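Local coordinates for putative aldehyde dehydrogenase AldY (Bacillus subtilis, PDB 4DNG), which probably oxidises aldehydes to carboxylates with NAD+ and may protect cells against stress from ethanol and related compounds, at residues G18-T23 with V211-D216; D48-A53 with L219-P224; T5-F10 with V34-S39; R162-A167 with V174-D179. One frame throughout, in Å; residues are numbered along the deposited sequence. Where two conformers were deposited one is given.

Interaction 1. Residues G18-T23 with V211-D216; sequences GESGRT and VKEIGD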
loop_
_atom_site.group_PDB
_atom_site.type_symbol
_atom_site.label_atom_id
_atom_site.label_comp_id
_atom_site.label_asym_id
_atom_site.label_seq_id
_atom_site.Cartn_x
_atom_site.Cartn_y
_atom_site.Cartn_z
ATOM N N GLY A 18 0.146 -25.579 -22.879
ATOM C CA GLY A 18 0.983 -24.434 -23.198
ATOM C C GLY A 18 1.257 -24.329 -24.684
ATOM O O GLY A 18 1.510 -25.325 -25.349
ATOM N N GLU A 19 1.241 -23.105 -25.195
ATOM C CA GLU A 19 1.399 -22.874 -26.618
ATOM C C GLU A 19 2.809 -22.469 -27.025
ATOM O O GLU A 19 3.023 -22.044 -28.157
ATOM C CB GLU A 19 0.418 -21.793 -27.069
ATOM C CG GLU A 19 -1.031 -22.233 -27.083
ATOM C CD GLU A 19 -1.368 -23.018 -28.326
ATOM O OE1 GLU A 19 -0.956 -24.196 -28.428
ATOM O OE2 GLU A 19 -2.045 -22.443 -29.206
ATOM N N SER A 20 3.769 -22.596 -26.121
ATOM C CA SER A 20 5.078 -21.981 -26.346
ATOM C C SER A 20 6.054 -22.904 -27.049
ATOM O O SER A 20 7.110 -22.461 -27.494
ATOM C CB SER A 20 5.689 -21.566 -25.012
ATOM O OG SER A 20 6.514 -22.596 -24.481
ATOM N N GLY A 21 5.710 -24.186 -27.114
ATOM C CA GLY A 21 6.587 -25.208 -27.662
ATOM C C GLY A 21 7.446 -25.873 -26.604
ATOM O O GLY A 21 7.838 -27.026 -26.746
ATOM N N ARG A 22 7.728 -25.147 -25.531
ATOM C CA ARG A 22 8.700 -25.582 -24.528
ATOM C C ARG A 22 8.001 -26.383 -23.447
ATOM O O ARG A 22 6.802 -26.209 -23.205
ATOM C CB ARG A 22 9.426 -24.369 -23.898
ATOM C CG ARG A 22 10.493 -23.710 -24.778
ATOM C CD ARG A 22 11.557 -22.975 -23.940
ATOM N NE ARG A 22 10.912 -21.917 -23.194
ATOM C CZ ARG A 22 10.942 -21.759 -21.882
ATOM N NH1 ARG A 22 11.687 -22.545 -21.103
ATOM N NH2 ARG A 22 10.246 -20.756 -21.365
ATOM N N THR A 23 8.747 -27.265 -22.796
ATOM C CA THR A 23 8.187 -28.057 -21.714
ATOM C C THR A 23 9.207 -28.212 -20.603
ATOM O O THR A 23 10.403 -28.021 -20.813
ATOM C CB THR A 23 7.807 -29.463 -22.161
ATOM O OG1 THR A 23 9.005 -30.180 -22.423
ATOM C CG2 THR A 23 6.945 -29.443 -23.425
ATOM N N VAL A 211 9.313 -17.627 -16.305
ATOM C CA VAL A 211 9.639 -16.247 -16.602
ATOM C C VAL A 211 10.265 -16.130 -17.993
ATOM O O VAL A 211 10.084 -15.132 -18.698
ATOM C CB VAL A 211 10.463 -15.643 -15.463
ATOM C CG1 VAL A 211 11.070 -14.335 -15.888
ATOM C CG2 VAL A 211 9.556 -15.463 -14.231
ATOM N N LYS A 212 10.943 -17.189 -18.415
ATOM C CA LYS A 212 11.465 -17.252 -19.766
ATOM C C LYS A 212 10.342 -17.018 -20.815
ATOM O O LYS A 212 10.561 -16.385 -21.841
ATOM C CB LYS A 212 12.159 -18.581 -19.987
ATOM C CG LYS A 212 13.494 -18.668 -19.279
ATOM C CD LYS A 212 14.098 -20.053 -19.403
ATOM C CE LYS A 212 15.523 -20.079 -18.874
ATOM N NZ LYS A 212 16.175 -21.414 -19.057
ATOM N N GLU A 213 9.143 -17.526 -20.557
ATOM C CA GLU A 213 8.017 -17.224 -21.428
ATOM C C GLU A 213 7.464 -15.826 -21.175
ATOM O O GLU A 213 7.183 -15.088 -22.100
ATOM C CB GLU A 213 6.910 -18.264 -21.289
ATOM C CG GLU A 213 7.165 -19.551 -22.057
ATOM C CD GLU A 213 7.554 -19.333 -23.510
ATOM O OE1 GLU A 213 6.793 -18.657 -24.228
ATOM O OE2 GLU A 213 8.610 -19.862 -23.939
ATOM N N ILE A 214 7.377 -15.445 -19.916
ATOM C CA ILE A 214 6.431 -14.435 -19.520
ATOM C C ILE A 214 7.042 -13.113 -19.091
ATOM O O ILE A 214 6.356 -12.115 -19.003
ATOM C CB ILE A 214 5.433 -15.113 -18.550
ATOM C CG1 ILE A 214 4.122 -15.334 -19.310
ATOM C CG2 ILE A 214 5.354 -14.502 -17.134
ATOM C CD1 ILE A 214 3.244 -16.410 -18.727
ATOM N N GLY A 215 8.352 -13.085 -18.894
ATOM C CA GLY A 215 9.006 -11.865 -18.459
ATOM C C GLY A 215 8.180 -11.322 -17.314
ATOM O O GLY A 215 7.717 -12.095 -16.471
ATOM N N ASP A 216 7.951 -10.008 -17.312
ATOM C CA ASP A 216 7.272 -9.352 -16.201
ATOM C C ASP A 216 5.733 -9.392 -16.352
ATOM O O ASP A 216 5.010 -8.810 -15.536
ATOM C CB ASP A 216 7.797 -7.919 -16.017
ATOM C CG ASP A 216 9.233 -7.880 -15.492
ATOM O OD1 ASP A 216 9.586 -8.750 -14.654
ATOM O OD2 ASP A 216 10.005 -6.978 -15.922
#

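Interaction 2. Residues D48-A53 with L219-P224; sequences DAFDIA and LTNPIP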
loop_
_atom_site.group_PDB
_atom_site.type_symbol
_atom_site.label_atom_id
_atom_site.label_comp_id
_atom_site.label_asym_id
_atom_site.label_seq_id
_atom_site.Cartn_x
_atom_site.Cartn_y
_atom_site.Cartn_z
ATOM N N ASP A 48 -4.536 -13.283 -22.479
ATOM C CA ASP A 48 -5.910 -13.813 -22.561
ATOM C C ASP A 48 -6.494 -14.028 -21.150
ATOM O O ASP A 48 -7.608 -13.584 -20.848
ATOM C CB ASP A 48 -5.979 -15.128 -23.335
ATOM C CG ASP A 48 -5.653 -14.976 -24.811
ATOM O OD1 ASP A 48 -5.577 -13.834 -25.320
ATOM O OD2 ASP A 48 -5.472 -16.027 -25.460
ATOM N N ALA A 49 -5.712 -14.686 -20.292
ATOM C CA ALA A 49 -6.129 -15.050 -18.945
ATOM C C ALA A 49 -6.501 -13.843 -18.090
ATOM O O ALA A 49 -7.542 -13.843 -17.431
ATOM C CB ALA A 49 -5.048 -15.877 -18.276
ATOM N N PHE A 50 -5.658 -12.813 -18.095
ATOM C CA PHE A 50 -6.034 -11.549 -17.471
ATOM C C PHE A 50 -7.337 -10.957 -18.060
ATOM O O PHE A 50 -8.218 -10.548 -17.305
ATOM C CB PHE A 50 -4.876 -10.547 -17.526
ATOM C CG PHE A 50 -3.871 -10.725 -16.409
ATOM C CD1 PHE A 50 -4.276 -10.657 -15.077
ATOM C CD2 PHE A 50 -2.523 -10.969 -16.686
ATOM C CE1 PHE A 50 -3.367 -10.812 -14.037
ATOM C CE2 PHE A 50 -1.614 -11.141 -15.648
ATOM C CZ PHE A 50 -2.035 -11.056 -14.313
ATOM N N ASP A 51 -7.439 -10.934 -19.394
ATOM C CA ASP A 51 -8.629 -10.469 -20.114
ATOM C C ASP A 51 -9.864 -11.276 -19.650
ATOM O O ASP A 51 -10.901 -10.697 -19.272
ATOM C CB ASP A 51 -8.342 -10.573 -21.629
ATOM C CG ASP A 51 -9.579 -10.430 -22.509
ATOM O OD1 ASP A 51 -10.593 -9.838 -22.077
ATOM O OD2 ASP A 51 -9.512 -10.912 -23.666
ATOM N N ILE A 52 -9.733 -12.606 -19.653
ATOM C CA ILE A 52 -10.777 -13.505 -19.187
ATOM C C ILE A 52 -11.139 -13.324 -17.701
ATOM O O ILE A 52 -12.317 -13.397 -17.326
ATOM C CB ILE A 52 -10.374 -14.962 -19.447
ATOM C CG1 ILE A 52 -10.535 -15.300 -20.930
ATOM C CG2 ILE A 52 -11.212 -15.903 -18.602
ATOM C CD1 ILE A 52 -9.773 -16.543 -21.357
ATOM N N ALA A 53 -10.129 -13.103 -16.856
ATOM C CA ALA A 53 -10.369 -12.869 -15.438
ATOM C C ALA A 53 -11.154 -11.564 -15.178
ATOM O O ALA A 53 -12.028 -11.511 -14.283
ATOM C CB ALA A 53 -9.057 -12.897 -14.665
ATOM N N LEU A 219 3.186 -8.602 -13.871
ATOM C CA LEU A 219 3.461 -7.369 -13.183
ATOM C C LEU A 219 2.967 -6.166 -13.960
ATOM O O LEU A 219 2.424 -5.219 -13.380
ATOM C CB LEU A 219 4.968 -7.237 -12.945
ATOM C CG LEU A 219 5.773 -8.352 -12.244
ATOM C CD1 LEU A 219 7.184 -7.870 -11.891
ATOM C CD2 LEU A 219 5.074 -8.879 -11.003
ATOM N N THR A 220 3.143 -6.223 -15.274
ATOM C CA THR A 220 2.974 -5.079 -16.179
ATOM C C THR A 220 1.557 -4.939 -16.733
ATOM O O THR A 220 1.147 -3.867 -17.199
ATOM C CB THR A 220 3.897 -5.251 -17.400
ATOM O OG1 THR A 220 5.263 -5.240 -16.969
ATOM C CG2 THR A 220 3.700 -4.099 -18.358
ATOM N N ASN A 221 0.822 -6.041 -16.745
ATOM C CA ASN A 221 -0.480 -6.020 -17.331
ATOM C C ASN A 221 -1.272 -4.957 -16.578
ATOM O O ASN A 221 -1.268 -4.945 -15.333
ATOM C CB ASN A 221 -1.139 -7.401 -17.247
ATOM C CG ASN A 221 -2.392 -7.495 -18.096
ATOM O OD1 ASN A 221 -3.330 -6.735 -17.901
ATOM N ND2 ASN A 221 -2.409 -8.417 -19.040
ATOM N N PRO A 222 -1.900 -4.022 -17.321
ATOM C CA PRO A 222 -2.658 -2.974 -16.630
ATOM C C PRO A 222 -3.823 -3.525 -15.822
ATOM O O PRO A 222 -4.195 -2.894 -14.831
ATOM C CB PRO A 222 -3.162 -2.046 -17.756
ATOM C CG PRO A 222 -2.646 -2.603 -19.045
ATOM C CD PRO A 222 -1.673 -3.718 -18.747
ATOM N N ILE A 223 -4.371 -4.688 -16.207
ATOM C CA ILE A 223 -5.544 -5.265 -15.504
ATOM C C ILE A 223 -5.476 -5.413 -13.960
ATOM O O ILE A 223 -6.228 -4.751 -13.249
ATOM C CB ILE A 223 -6.009 -6.620 -16.079
ATOM C CG1 ILE A 223 -6.236 -6.567 -17.610
ATOM C CG2 ILE A 223 -7.263 -7.086 -15.331
ATOM C CD1 ILE A 223 -7.189 -5.511 -18.112
ATOM N N PRO A 224 -4.602 -6.301 -13.442
ATOM C CA PRO A 224 -4.781 -6.673 -12.039
ATOM C C PRO A 224 -4.570 -5.513 -11.105
ATOM O O PRO A 224 -3.683 -4.689 -11.358
ATOM C CB PRO A 224 -3.656 -7.707 -11.798
ATOM C CG PRO A 224 -2.622 -7.399 -12.812
ATOM C CD PRO A 224 -3.379 -6.897 -14.022
#

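Interaction 3. Residues T5-F10 with V34-S39; sequences TLNKSF and VITTAS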
loop_
_atom_site.group_PDB
_atom_site.type_symbol
_atom_site.label_atom_id
_atom_site.label_comp_id
_atom_site.label_asym_id
_atom_site.label_seq_id
_atom_site.Cartn_x
_atom_site.Cartn_y
_atom_site.Cartn_z
ATOM N N THR A 5 -1.839 -36.225 -13.653
ATOM C CA THR A 5 -2.680 -35.931 -14.815
ATOM C C THR A 5 -2.872 -34.413 -14.984
ATOM O O THR A 5 -3.159 -33.929 -16.081
ATOM C CB THR A 5 -4.042 -36.662 -14.742
ATOM O OG1 THR A 5 -4.549 -36.859 -16.066
ATOM C CG2 THR A 5 -5.077 -35.885 -13.931
ATOM N N LEU A 6 -2.678 -33.680 -13.888
ATOM C CA LEU A 6 -2.956 -32.258 -13.807
ATOM C C LEU A 6 -1.695 -31.454 -14.114
ATOM O O LEU A 6 -1.114 -30.801 -13.242
ATOM C CB LEU A 6 -3.463 -31.904 -12.403
ATOM C CG LEU A 6 -4.638 -32.587 -11.681
ATOM C CD1 LEU A 6 -5.020 -31.765 -10.449
ATOM C CD2 LEU A 6 -5.863 -32.849 -12.565
ATOM N N ASN A 7 -1.282 -31.500 -15.365
ATOM C CA ASN A 7 -0.048 -30.844 -15.776
ATOM C C ASN A 7 -0.314 -29.669 -16.726
ATOM O O ASN A 7 0.583 -29.198 -17.433
ATOM C CB ASN A 7 0.892 -31.870 -16.415
ATOM C CG ASN A 7 0.185 -32.746 -17.429
ATOM O OD1 ASN A 7 -0.902 -32.414 -17.894
ATOM N ND2 ASN A 7 0.791 -33.868 -17.768
ATOM N N LYS A 8 -1.552 -29.185 -16.713
ATOM C CA LYS A 8 -1.963 -28.108 -17.597
ATOM C C LYS A 8 -2.313 -26.838 -16.824
ATOM O O LYS A 8 -2.502 -26.868 -15.610
ATOM C CB LYS A 8 -3.162 -28.550 -18.443
ATOM C CG LYS A 8 -3.094 -29.994 -18.908
ATOM C CD LYS A 8 -3.501 -30.144 -20.361
ATOM C CE LYS A 8 -2.859 -31.382 -20.972
ATOM N NZ LYS A 8 -3.057 -31.416 -22.447
ATOM N N SER A 9 -2.395 -25.721 -17.542
ATOM C CA SER A 9 -2.934 -24.508 -16.989
ATOM C C SER A 9 -4.392 -24.738 -16.869
ATOM O O SER A 9 -4.946 -25.579 -17.581
ATOM C CB SER A 9 -2.712 -23.342 -17.927
ATOM O OG SER A 9 -1.336 -23.069 -18.045
ATOM N N PHE A 10 -5.025 -24.003 -15.964
ATOM C CA PHE A 10 -6.468 -24.009 -15.882
ATOM C C PHE A 10 -6.855 -22.579 -16.188
ATOM O O PHE A 10 -6.690 -21.699 -15.345
ATOM C CB PHE A 10 -6.952 -24.459 -14.503
ATOM C CG PHE A 10 -8.442 -24.625 -14.386
ATOM C CD1 PHE A 10 -9.066 -25.801 -14.770
ATOM C CD2 PHE A 10 -9.227 -23.619 -13.844
ATOM C CE1 PHE A 10 -10.453 -25.957 -14.654
ATOM C CE2 PHE A 10 -10.616 -23.774 -13.716
ATOM C CZ PHE A 10 -11.229 -24.947 -14.116
ATOM N N VAL A 34 10.827 -38.168 -12.843
ATOM C CA VAL A 34 9.873 -37.286 -13.482
ATOM C C VAL A 34 8.479 -37.605 -12.949
ATOM O O VAL A 34 7.978 -38.739 -13.102
ATOM C CB VAL A 34 9.919 -37.490 -15.020
ATOM C CG1 VAL A 34 8.741 -36.801 -15.720
ATOM C CG2 VAL A 34 11.271 -37.048 -15.588
ATOM N N ILE A 35 7.850 -36.610 -12.330
ATOM C CA ILE A 35 6.473 -36.748 -11.855
ATOM C C ILE A 35 5.481 -36.559 -13.013
ATOM O O ILE A 35 4.619 -37.406 -13.222
ATOM C CB ILE A 35 6.194 -35.778 -10.684
ATOM C CG1 ILE A 35 7.097 -36.133 -9.486
ATOM C CG2 ILE A 35 4.696 -35.753 -10.335
ATOM C CD1 ILE A 35 7.147 -35.072 -8.404
ATOM N N THR A 36 5.586 -35.420 -13.707
ATOM C CA THR A 36 5.016 -35.186 -15.042
ATOM C C THR A 36 5.896 -34.258 -15.848
ATOM O O THR A 36 6.925 -33.746 -15.382
ATOM C CB THR A 36 3.723 -34.359 -15.047
ATOM O OG1 THR A 36 3.697 -33.457 -13.925
ATOM C CG2 THR A 36 2.540 -35.213 -15.094
ATOM N N THR A 37 5.401 -33.992 -17.044
ATOM C CA THR A 37 5.955 -33.012 -17.955
ATOM C C THR A 37 4.873 -31.961 -18.232
ATOM O O THR A 37 3.720 -32.283 -18.523
ATOM C CB THR A 37 6.416 -33.718 -19.246
ATOM O OG1 THR A 37 7.558 -34.517 -18.924
ATOM C CG2 THR A 37 6.778 -32.716 -20.340
ATOM N N ALA A 38 5.231 -30.700 -18.108
ATOM C CA ALA A 38 4.234 -29.669 -18.297
ATOM C C ALA A 38 4.673 -28.757 -19.421
ATOM O O ALA A 38 5.841 -28.340 -19.476
ATOM C CB ALA A 38 4.017 -28.884 -17.013
ATOM N N SER A 39 3.733 -28.470 -20.315
ATOM C CA SER A 39 3.931 -27.511 -21.395
ATOM C C SER A 39 3.743 -26.097 -20.853
ATOM O O SER A 39 2.813 -25.834 -20.076
ATOM C CB SER A 39 2.931 -27.765 -22.513
ATOM O OG SER A 39 1.623 -27.513 -22.050
HETATM O O HOH W 1 0.325 -24.206 -19.514
#

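Interaction 4. Residues R162-A167 with V174-D179; sequences RSIAPA and VVHKPD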
loop_
_atom_site.group_PDB
_atom_site.type_symbol
_atom_site.label_atom_id
_atom_site.label_comp_id
_atom_site.label_asym_id
_atom_site.label_seq_id
_atom_site.Cartn_x
_atom_site.Cartn_y
_atom_site.Cartn_z
ATOM N N ARG A 162 -3.292 -18.689 0.433
ATOM C CA ARG A 162 -3.335 -17.469 1.249
ATOM C C ARG A 162 -3.765 -16.272 0.408
ATOM O O ARG A 162 -4.211 -15.273 0.954
ATOM C CB ARG A 162 -2.012 -17.207 1.956
ATOM C CG ARG A 162 -2.118 -16.248 3.117
ATOM C CD ARG A 162 -0.750 -15.715 3.512
ATOM N NE ARG A 162 -0.138 -14.974 2.414
ATOM C CZ ARG A 162 1.164 -14.719 2.321
ATOM N NH1 ARG A 162 1.643 -14.041 1.283
ATOM N NH2 ARG A 162 1.991 -15.152 3.261
ATOM N N SER A 163 -3.669 -16.381 -0.915
ATOM C CA SER A 163 -4.160 -15.305 -1.765
ATOM C C SER A 163 -5.393 -15.693 -2.547
ATOM O O SER A 163 -6.277 -14.863 -2.791
ATOM C CB SER A 163 -3.079 -14.801 -2.715
ATOM O OG SER A 163 -1.974 -14.357 -1.960
ATOM N N ILE A 164 -5.444 -16.942 -2.971
ATOM C CA ILE A 164 -6.576 -17.405 -3.752
ATOM C C ILE A 164 -7.892 -17.292 -2.951
ATOM O O ILE A 164 -8.871 -16.705 -3.425
ATOM C CB ILE A 164 -6.321 -18.823 -4.292
ATOM C CG1 ILE A 164 -5.238 -18.762 -5.377
ATOM C CG2 ILE A 164 -7.616 -19.441 -4.775
ATOM C CD1 ILE A 164 -4.594 -20.090 -5.719
ATOM N N ALA A 165 -7.899 -17.784 -1.719
ATOM C CA ALA A 165 -9.185 -17.939 -1.009
ATOM C C ALA A 165 -9.853 -16.611 -0.573
ATOM O O ALA A 165 -11.041 -16.420 -0.800
ATOM C CB ALA A 165 -9.057 -18.930 0.150
ATOM N N PRO A 166 -9.096 -15.686 0.047
ATOM C CA PRO A 166 -9.693 -14.359 0.278
ATOM C C PRO A 166 -10.119 -13.643 -1.012
ATOM O O PRO A 166 -11.198 -13.051 -1.069
ATOM C CB PRO A 166 -8.573 -13.574 0.966
ATOM C CG PRO A 166 -7.357 -14.450 0.926
ATOM C CD PRO A 166 -7.837 -15.859 0.789
ATOM N N ALA A 167 -9.286 -13.710 -2.044
ATOM C CA ALA A 167 -9.622 -13.111 -3.326
ATOM C C ALA A 167 -11.006 -13.548 -3.793
ATOM O O ALA A 167 -11.891 -12.722 -4.043
ATOM C CB ALA A 167 -8.588 -13.485 -4.366
ATOM N N VAL A 174 -8.786 -14.107 -10.248
ATOM C CA VAL A 174 -7.390 -14.394 -9.896
ATOM C C VAL A 174 -6.683 -15.015 -11.082
ATOM O O VAL A 174 -7.163 -15.992 -11.676
ATOM C CB VAL A 174 -7.302 -15.380 -8.694
ATOM C CG1 VAL A 174 -5.852 -15.658 -8.256
ATOM C CG2 VAL A 174 -8.111 -14.858 -7.518
ATOM N N VAL A 175 -5.538 -14.445 -11.423
ATOM C CA VAL A 175 -4.602 -15.121 -12.279
ATOM C C VAL A 175 -3.395 -15.500 -11.441
ATOM O O VAL A 175 -2.724 -14.628 -10.852
ATOM C CB VAL A 175 -4.199 -14.233 -13.436
ATOM C CG1 VAL A 175 -3.070 -14.885 -14.248
ATOM C CG2 VAL A 175 -5.428 -13.935 -14.272
ATOM N N HIS A 176 -3.133 -16.806 -11.390
ATOM C CA HIS A 176 -2.180 -17.375 -10.435
ATOM C C HIS A 176 -1.069 -18.133 -11.110
ATOM O O HIS A 176 -1.332 -18.962 -12.005
ATOM C CB HIS A 176 -2.915 -18.306 -9.497
ATOM C CG HIS A 176 -2.037 -18.888 -8.431
ATOM N ND1 HIS A 176 -1.349 -18.119 -7.566
ATOM C CD2 HIS A 176 -1.740 -20.207 -8.108
ATOM C CE1 HIS A 176 -0.632 -18.897 -6.752
ATOM N NE2 HIS A 176 -0.882 -20.176 -7.079
ATOM N N LYS A 177 0.171 -17.857 -10.687
ATOM C CA LYS A 177 1.360 -18.501 -11.241
ATOM C C LYS A 177 2.280 -19.120 -10.185
ATOM O O LYS A 177 2.999 -18.391 -9.492
ATOM C CB LYS A 177 2.182 -17.534 -12.094
ATOM C CG LYS A 177 3.351 -18.239 -12.786
ATOM C CD LYS A 177 4.463 -17.269 -13.141
ATOM C CE LYS A 177 5.724 -18.023 -13.536
ATOM N NZ LYS A 177 6.327 -18.709 -12.355
ATOM N N PRO A 178 2.265 -20.465 -10.060
ATOM C CA PRO A 178 3.160 -21.123 -9.116
ATOM C C PRO A 178 4.506 -21.264 -9.744
ATOM O O PRO A 178 4.657 -21.042 -10.923
ATOM C CB PRO A 178 2.542 -22.530 -8.957
ATOM C CG PRO A 178 1.784 -22.770 -10.225
ATOM C CD PRO A 178 1.266 -21.405 -10.625
ATOM N N ASP A 179 5.499 -21.623 -8.958
ATOM C CA ASP A 179 6.753 -21.999 -9.532
ATOM C C ASP A 179 6.434 -23.287 -10.287
ATOM O O ASP A 179 5.842 -24.233 -9.716
ATOM C CB ASP A 179 7.767 -22.247 -8.407
ATOM C CG ASP A 179 9.139 -22.573 -8.919
ATOM O OD1 ASP A 179 10.100 -21.982 -8.405
ATOM O OD2 ASP A 179 9.278 -23.408 -9.836
#

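Interaction 1. Residues G18-T23 with V211-D216
R22 and E213 meet because each side chain leaves its backbone with CG anti to the carbonyl carbon (chi1 -75° and -80°) and then bends, the arginine at chi3 and the glutamate at chi2. Coming from opposite directions, they join in a side-on salt bridge: NE of R22 lies 3.2 Å from OE2 of E213, and NH2 of R22 reaches the same oxygen at 3.2 Å. Both N-H groups point to the anti lone pair of OE2, which lies almost in the guanidinium plane, and the two flat groups are only 29° apart. NH2 also forms a salt bridge to D210, so two carboxylates share this charge. The aliphatic part of K212 crosses the arginine at about a right angle, its CB 3.2 Å from NH2 of R22. S20 is small enough to let the carboxylate in, with CB 3.2 Å from OE1 of E213. OG of S20 accepts from N of R22 at 3.0 Å, an ST turn that shapes the loop from which the arginine springs. This surface contact ties the loop between strands 14-16 and 23-27 to the short helix 211-214, while the backbone of R22 is hydrogen-bonded to L40, just beyond strand 34-39.

Interaction 2. Residues D48-A53 with L219-P224
The F50 ring carries P224 over one face, while the amide of N221 approaches obliquely, its plane turned 44° from that of the ring. CD of P224 makes a CH-pi contact 4.2 Å from the F50 ring centroid, 25° off the normal and offset toward the rim. CG of the same proline sits 3.7 Å from CE1 of F50, and the two side chains cross at about a right angle. N221 instead slides past the phenylalanine in the opposite direction, bringing ND2 to 3.5 Å from CD2 of F50. Its extended chi1 (-168°) lays the N221 amide alongside the F50 ring, and OD1 of N221 accepts from N of I223 at 2.9 Å, within the carbonyl plane. This Asx turn fixes the amide and curls the chain so that I223 and P224 follow onto the helix. I223 adds CG1, 4.2 Å from CB of F50. F50 and P224 both touch S148 of strand 135-150, so the loop after helix 217-220 and helix 43-60 meet at that strand. No hydrogen bond links the segments: a flat aromatic suits proline ring and amide alike, and adhesion rests on dispersion and shape, while OD1 bonds within the turn and backbone carbonyls to K248.

Interaction 3. Residues T5-F10 with V34-S39
The backbones come closest at N7 and A38, whose CA atoms are 5.1 Å apart, yet no clear hydrogen bond joins them, and the N-terminal segment lies beside strand 34-39 without pairing with it. That strand belongs to a two-stranded antiparallel sheet with strand 23-27, to which T36 and A38 are bonded through their backbones, whereas strand 9-11 pairs with strand 14-16 in a separate antiparallel hairpin. The contact therefore joins the loop leading into one small sheet to the edge of the other. An inverse gamma turn centred on L6 immediately precedes N7. N7 carries most of the contact: its CG stands between the backbone N and the carbonyl carbon (chi1 47°), folding the short side chain over the strand, where it crosses T36 obliquely. CB and CG2 of T36 both lie 4.0 Å from CB of N7. Next along the strand, CB of N7 is 3.6 Å from the carbonyl O of T37, while the T37 hydroxyl is held by D25 of the partner strand. A38, with only a methyl group, allows the main chain of N7 to come near, its CB lying 3.5 Å from O of N7. Serines suit the far end, where small hydroxyls find backbone partners and leave room for one bridging water. OG of S39 is hydrogen-bonded to N of G18, and OG of S9 to N of L208. A water molecule completes the join, donating to O of S39 at 3.0 Å and lying 2.5 Å from OG of S9.

Interaction 4. Residues R162-A167 with V174-D179
I164 and A167, one helical turn apart, press against V174 and H176, alternate residues that point to the same side of the strand. The tightest packing is at the A167 end: its CB is 3.5 Å from CG2 of V174. Alanine's small methyl leaves room for the branched valine. Packing is more relaxed between I164 and V174, where CG1 of I164 and CG1 of V174 are 4.3 Å apart. Beyond them the isoleucine reaches out with chi2 extended (163°) and sets CD1 over one face of the H176 ring. This CH-pi contact places CD1 of I164 3.9 Å from the H176 centroid, only 15° off the normal though shifted toward the rim, and CD2 of H176 is its nearest ring atom at 3.7 Å. The imidazole can be buried because its nitrogens have partners: ND1 is bonded to S149, while NE2 is hydrogen-bonded to OG of S160 and O of G186. All four touching residues are buried; the more open side lies further along the strand, where K177, which does not touch the helix, is partly exposed. Helix and strand run nearly antiparallel, at 171°, with axes 9.7 Å apart. Such packing is characteristic of a beta-alpha-beta crossover, here strand 135-150, helix 156-169 and strand 173-177, in the Rossmann-like NAD-binding domain of aldehyde dehydrogenases.

In the fold
From the N terminus, interaction 3 closes first, a short loop joining residues 5-10 to strand 34-39. Interaction 1 starts inside that loop, at 18-23, and ends far along the chain at 211-216, so the two cross; they also touch, through G18 and S39. Interaction 2 opens on helix 43-60, after interaction 3 has closed, and ends at 219-224, crossing interaction 1 in turn. Interaction 4 closes a tight local loop, 162-167 to 174-179, nested within the spans of interactions 1 and 2. V175, between the two strand residues of interaction 4, packs on F50 and A53, linking helix 43-60 to the seven-stranded sheet. Interactions 1 and 2 tie the N-terminal loop and first helix to segments after strand 204-206.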